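Local structure of Baccell_00875 (Bacteroides cellulosilyticus DSM 14838, 5NO8) at residues L646-M660 against E671-L684. The protein is a polysaccharide lyase that probably removes the rhamnose caps of complex arabinogalactan proteins by cleaving next to glucuronic acid. Sequence-based numbering, arbitrary orientation.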
# COMPACT_ATOMS: atom_id res chain seq x y z
N LEU A 646 -7.00 9.11 4.82
CA LEU A 646 -7.07 10.47 5.36
C LEU A 646 -5.82 10.90 6.06
O LEU A 646 -5.62 12.10 6.25
CB LEU A 646 -8.26 10.64 6.31
CG LEU A 646 -9.64 10.54 5.66
CD1 LEU A 646 -10.68 10.53 6.76
CD2 LEU A 646 -9.86 11.67 4.67
N CYS A 647 -4.94 9.96 6.45
CA CYS A 647 -3.69 10.34 7.09
C CYS A 647 -2.75 11.14 6.19
O CYS A 647 -1.85 11.79 6.70
CB CYS A 647 -2.98 9.14 7.65
SG CYS A 647 -2.35 8.02 6.38
N LEU A 648 -3.01 11.18 4.88
CA LEU A 648 -2.18 11.96 3.95
C LEU A 648 -2.49 13.45 3.96
O LEU A 648 -1.84 14.22 3.26
CB LEU A 648 -2.37 11.41 2.54
CG LEU A 648 -1.96 9.96 2.30
CD1 LEU A 648 -2.56 9.48 1.00
CD2 LEU A 648 -0.45 9.79 2.33
N PHE A 649 -3.50 13.86 4.73
CA PHE A 649 -4.01 15.24 4.77
C PHE A 649 -3.91 15.74 6.19
O PHE A 649 -4.33 15.04 7.13
CB PHE A 649 -5.47 15.23 4.27
CG PHE A 649 -5.58 14.63 2.91
CD1 PHE A 649 -5.31 15.40 1.78
CD2 PHE A 649 -5.87 13.28 2.75
CE1 PHE A 649 -5.31 14.82 0.52
CE2 PHE A 649 -5.88 12.71 1.48
CZ PHE A 649 -5.61 13.48 0.37
N PHE A 650 -3.33 16.92 6.34
CA PHE A 650 -3.01 17.48 7.63
C PHE A 650 -3.96 18.62 8.02
O PHE A 650 -4.64 19.21 7.16
CB PHE A 650 -1.54 17.92 7.62
CG PHE A 650 -0.61 16.84 7.09
CD1 PHE A 650 -0.64 15.56 7.65
CD2 PHE A 650 0.19 17.08 6.00
CE1 PHE A 650 0.18 14.55 7.15
CE2 PHE A 650 1.02 16.09 5.50
CZ PHE A 650 1.00 14.82 6.07
N GLU A 651 -3.95 18.96 9.30
CA GLU A 651 -4.95 19.87 9.86
C GLU A 651 -4.72 21.32 9.46
O GLU A 651 -5.57 22.15 9.76
CB GLU A 651 -5.00 19.79 11.38
CG GLU A 651 -5.41 18.42 11.92
CD GLU A 651 -6.87 18.08 11.78
OE1 GLU A 651 -7.69 19.00 11.47
OE2 GLU A 651 -7.19 16.88 12.01
N ASP A 652 -3.59 21.64 8.84
CA ASP A 652 -3.39 22.96 8.24
C ASP A 652 -3.69 23.01 6.75
O ASP A 652 -3.38 24.01 6.12
CB ASP A 652 -1.95 23.46 8.52
CG ASP A 652 -0.87 22.48 8.02
OD1 ASP A 652 -1.20 21.39 7.48
OD2 ASP A 652 0.33 22.80 8.22
N GLY A 653 -4.24 21.94 6.19
CA GLY A 653 -4.59 21.88 4.79
C GLY A 653 -3.50 21.33 3.90
O GLY A 653 -3.75 21.13 2.73
N LYS A 654 -2.30 21.12 4.43
CA LYS A 654 -1.20 20.53 3.65
C LYS A 654 -1.50 19.05 3.42
O LYS A 654 -2.35 18.44 4.10
CB LYS A 654 0.14 20.72 4.36
CG LYS A 654 0.64 22.15 4.31
CD LYS A 654 1.92 22.35 5.13
CE LYS A 654 2.56 23.71 4.88
NZ LYS A 654 3.85 23.85 5.60
N ALA A 655 -0.79 18.45 2.47
CA ALA A 655 -0.97 17.05 2.17
C ALA A 655 0.37 16.45 1.76
O ALA A 655 1.31 17.18 1.41
CB ALA A 655 -1.98 16.86 1.08
N SER A 656 0.43 15.13 1.78
CA SER A 656 1.64 14.40 1.38
C SER A 656 1.36 13.38 0.29
O SER A 656 0.38 12.65 0.35
CB SER A 656 2.25 13.71 2.60
OG SER A 656 3.32 12.87 2.20
N CYS A 657 2.30 13.26 -0.66
CA CYS A 657 2.16 12.31 -1.76
C CYS A 657 2.42 10.85 -1.39
O CYS A 657 2.06 9.98 -2.17
CB CYS A 657 3.04 12.71 -2.95
SG CYS A 657 4.80 12.58 -2.65
N ALA A 658 3.02 10.58 -0.22
CA ALA A 658 3.29 9.20 0.21
C ALA A 658 3.82 9.14 1.64
O ALA A 658 4.58 10.01 2.04
CB ALA A 658 4.33 8.57 -0.71
N TYR A 659 3.39 8.12 2.38
CA TYR A 659 3.98 7.80 3.65
C TYR A 659 4.96 6.65 3.41
O TYR A 659 4.56 5.55 3.08
CB TYR A 659 2.94 7.37 4.69
CG TYR A 659 3.59 7.13 6.03
CD1 TYR A 659 4.03 8.20 6.81
CD2 TYR A 659 3.87 5.84 6.48
CE1 TYR A 659 4.68 8.01 8.03
CE2 TYR A 659 4.52 5.63 7.69
CZ TYR A 659 4.92 6.73 8.47
OH TYR A 659 5.55 6.52 9.68
N MET A 660 6.24 6.91 3.62
CA MET A 660 7.30 5.91 3.48
C MET A 660 7.31 5.09 4.78
O MET A 660 7.72 5.58 5.82
CB MET A 660 8.66 6.56 3.21
CG MET A 660 8.70 7.52 2.02
SD MET A 660 8.12 6.73 0.52
CE MET A 660 9.12 5.26 0.41
N GLU A 671 9.82 6.03 7.66
CA GLU A 671 8.75 6.43 8.61
C GLU A 671 8.48 7.93 8.53
O GLU A 671 8.46 8.63 9.55
CB GLU A 671 9.03 5.95 10.03
CG GLU A 671 9.30 4.46 10.07
CD GLU A 671 9.26 3.87 11.45
OE1 GLU A 671 10.31 3.90 12.12
OE2 GLU A 671 8.18 3.42 11.87
N PHE A 672 8.24 8.44 7.33
CA PHE A 672 7.92 9.85 7.17
C PHE A 672 6.94 10.06 6.02
O PHE A 672 6.85 9.25 5.10
CB PHE A 672 9.20 10.70 6.96
CG PHE A 672 9.91 10.40 5.68
CD1 PHE A 672 9.50 10.95 4.49
CD2 PHE A 672 11.02 9.58 5.66
CE1 PHE A 672 10.13 10.67 3.30
CE2 PHE A 672 11.67 9.30 4.48
CZ PHE A 672 11.23 9.84 3.29
N TYR A 673 6.23 11.19 6.10
CA TYR A 673 5.41 11.69 4.99
C TYR A 673 6.31 12.48 4.08
O TYR A 673 7.00 13.42 4.54
CB TYR A 673 4.26 12.59 5.53
CG TYR A 673 3.21 11.82 6.24
CD1 TYR A 673 2.25 11.13 5.55
CD2 TYR A 673 3.19 11.75 7.64
CE1 TYR A 673 1.29 10.37 6.20
CE2 TYR A 673 2.23 10.98 8.29
CZ TYR A 673 1.27 10.31 7.56
OH TYR A 673 0.31 9.55 8.18
N ASP A 674 6.33 12.13 2.81
CA ASP A 674 7.11 12.90 1.86
C ASP A 674 6.63 14.36 1.83
O ASP A 674 5.43 14.61 1.87
CB ASP A 674 7.03 12.31 0.47
CG ASP A 674 8.05 12.94 -0.46
OD1 ASP A 674 7.75 14.03 -0.98
OD2 ASP A 674 9.16 12.35 -0.58
N PRO A 675 7.57 15.32 1.83
CA PRO A 675 7.18 16.72 1.94
C PRO A 675 6.56 17.38 0.71
O PRO A 675 6.25 18.55 0.80
CB PRO A 675 8.48 17.41 2.32
CG PRO A 675 9.56 16.52 1.88
CD PRO A 675 9.02 15.14 1.99
N TYR A 676 6.41 16.67 -0.41
CA TYR A 676 5.66 17.20 -1.54
C TYR A 676 4.20 16.84 -1.43
O TYR A 676 3.87 15.68 -1.17
CB TYR A 676 6.14 16.67 -2.92
CG TYR A 676 7.39 17.32 -3.51
CD1 TYR A 676 7.98 18.46 -2.95
CD2 TYR A 676 7.96 16.80 -4.67
CE1 TYR A 676 9.11 19.05 -3.53
CE2 TYR A 676 9.09 17.38 -5.24
CZ TYR A 676 9.66 18.49 -4.66
OH TYR A 676 10.79 19.08 -5.19
N ALA A 677 3.32 17.81 -1.68
CA ALA A 677 1.96 17.51 -2.13
C ALA A 677 2.03 17.45 -3.65
O ALA A 677 2.40 18.44 -4.31
CB ALA A 677 0.99 18.57 -1.68
N ASN A 678 1.74 16.29 -4.19
CA ASN A 678 1.82 16.07 -5.61
C ASN A 678 0.46 15.60 -6.10
O ASN A 678 -0.37 16.44 -6.48
CB ASN A 678 3.02 15.11 -5.89
CG ASN A 678 3.28 14.94 -7.36
OD1 ASN A 678 2.35 15.03 -8.14
ND2 ASN A 678 4.56 14.69 -7.75
N ASP A 679 0.19 14.31 -6.07
CA ASP A 679 -0.96 13.71 -6.72
C ASP A 679 -2.01 13.05 -5.79
O ASP A 679 -3.00 12.50 -6.24
CB ASP A 679 -0.48 12.69 -7.82
CG ASP A 679 0.63 11.73 -7.36
OD1 ASP A 679 1.38 11.99 -6.36
OD2 ASP A 679 0.75 10.66 -8.03
N GLN A 680 -1.78 13.13 -4.48
CA GLN A 680 -2.58 12.43 -3.47
C GLN A 680 -4.02 12.89 -3.34
O GLN A 680 -4.80 12.20 -2.70
CB GLN A 680 -1.93 12.50 -2.06
CG GLN A 680 -1.97 13.88 -1.40
CD GLN A 680 -1.27 14.95 -2.19
OE1 GLN A 680 -1.83 16.07 -2.48
NE2 GLN A 680 -0.05 14.66 -2.55
N ASP A 681 -4.39 14.00 -3.96
CA ASP A 681 -5.76 14.49 -3.79
C ASP A 681 -6.80 13.58 -4.43
O ASP A 681 -7.96 13.60 -4.05
CB ASP A 681 -5.86 15.94 -4.22
CG ASP A 681 -5.04 16.83 -3.32
OD1 ASP A 681 -5.22 16.73 -2.08
OD2 ASP A 681 -4.18 17.58 -3.79
N TRP A 682 -6.37 12.69 -5.34
CA TRP A 682 -7.23 11.58 -5.75
C TRP A 682 -7.80 10.74 -4.59
O TRP A 682 -8.88 10.18 -4.70
CB TRP A 682 -6.50 10.62 -6.73
CG TRP A 682 -6.27 11.21 -8.07
CD1 TRP A 682 -5.09 11.65 -8.57
CD2 TRP A 682 -7.25 11.45 -9.09
NE1 TRP A 682 -5.26 12.14 -9.85
CE2 TRP A 682 -6.58 12.04 -10.18
CE3 TRP A 682 -8.63 11.25 -9.16
CZ2 TRP A 682 -7.25 12.43 -11.36
CZ3 TRP A 682 -9.31 11.65 -10.34
CH2 TRP A 682 -8.59 12.21 -11.42
N ALA A 683 -7.08 10.64 -3.47
CA ALA A 683 -7.65 9.89 -2.35
C ALA A 683 -8.96 10.52 -1.88
O ALA A 683 -9.87 9.80 -1.50
CB ALA A 683 -6.65 9.76 -1.21
N LEU A 684 -9.05 11.84 -1.92
CA LEU A 684 -10.28 12.52 -1.50
C LEU A 684 -11.35 12.47 -2.60
O LEU A 684 -12.53 12.40 -2.32
CB LEU A 684 -9.99 13.94 -1.05
CG LEU A 684 -9.16 14.08 0.22
CD1 LEU A 684 -8.94 15.56 0.52
CD2 LEU A 684 -9.79 13.34 1.39
O HOH W 1 2.53 9.70 -5.08
O HOH W 2 6.03 3.64 9.96
O HOH W 3 5.94 8.46 11.42
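Tyr673 is held between two other aromatic rings, Phe650 and Tyr659, both from 646-660. Its CB lies 3.5 Å from Ser656 OG and also touches Ser656 CB. At CG the ring begins: Phe650 CZ points at one face, 3.7 Å from Tyr673 CG, in an edge-to-face pair with planes at 78°. Over the centre of the opposite face stands Tyr659 CD1, whose ring is also edge-on but more tilted, at 57°. With its CG trans to N (chi1 -177°), Tyr659 sends its ring across Tyr673 and on along the backbone of Phe672, until its OH reaches Glu671 CA; two waters link that hydroxyl to Glu671 OE2 and O, while Glu671 OE1 forms a salt bridge to Lys669. Farther out, Tyr673 CE1 meets Leu648 CD2 at the ring edge, and OH ends 3.4 Å from Cys647 CB. A leucine at Tyr673 would probably leave Phe650 and Tyr659 without the ring face each points at and open a gap beside Cys647. Ser656 OG donates to a lone pair of Asp674 O, within the plane of that carbonyl, at 2.8 Å. At the far end Leu684 CG sits over the Phe649 ring face, a CH-pi contact, while Asp681 OD1, salt-bridged to Arg345, lies at the ring's edge. Met660 N donates to Phe672 O at 2.8 Å, and Met660 CG packs over the Phe672 ring. Met660 stands opposite two residues, Glu671 and Phe672, a G1 beta bulge; 659-660 is an outermost strand of a small antiparallel sheet, and 672-677 joins it to 369-370.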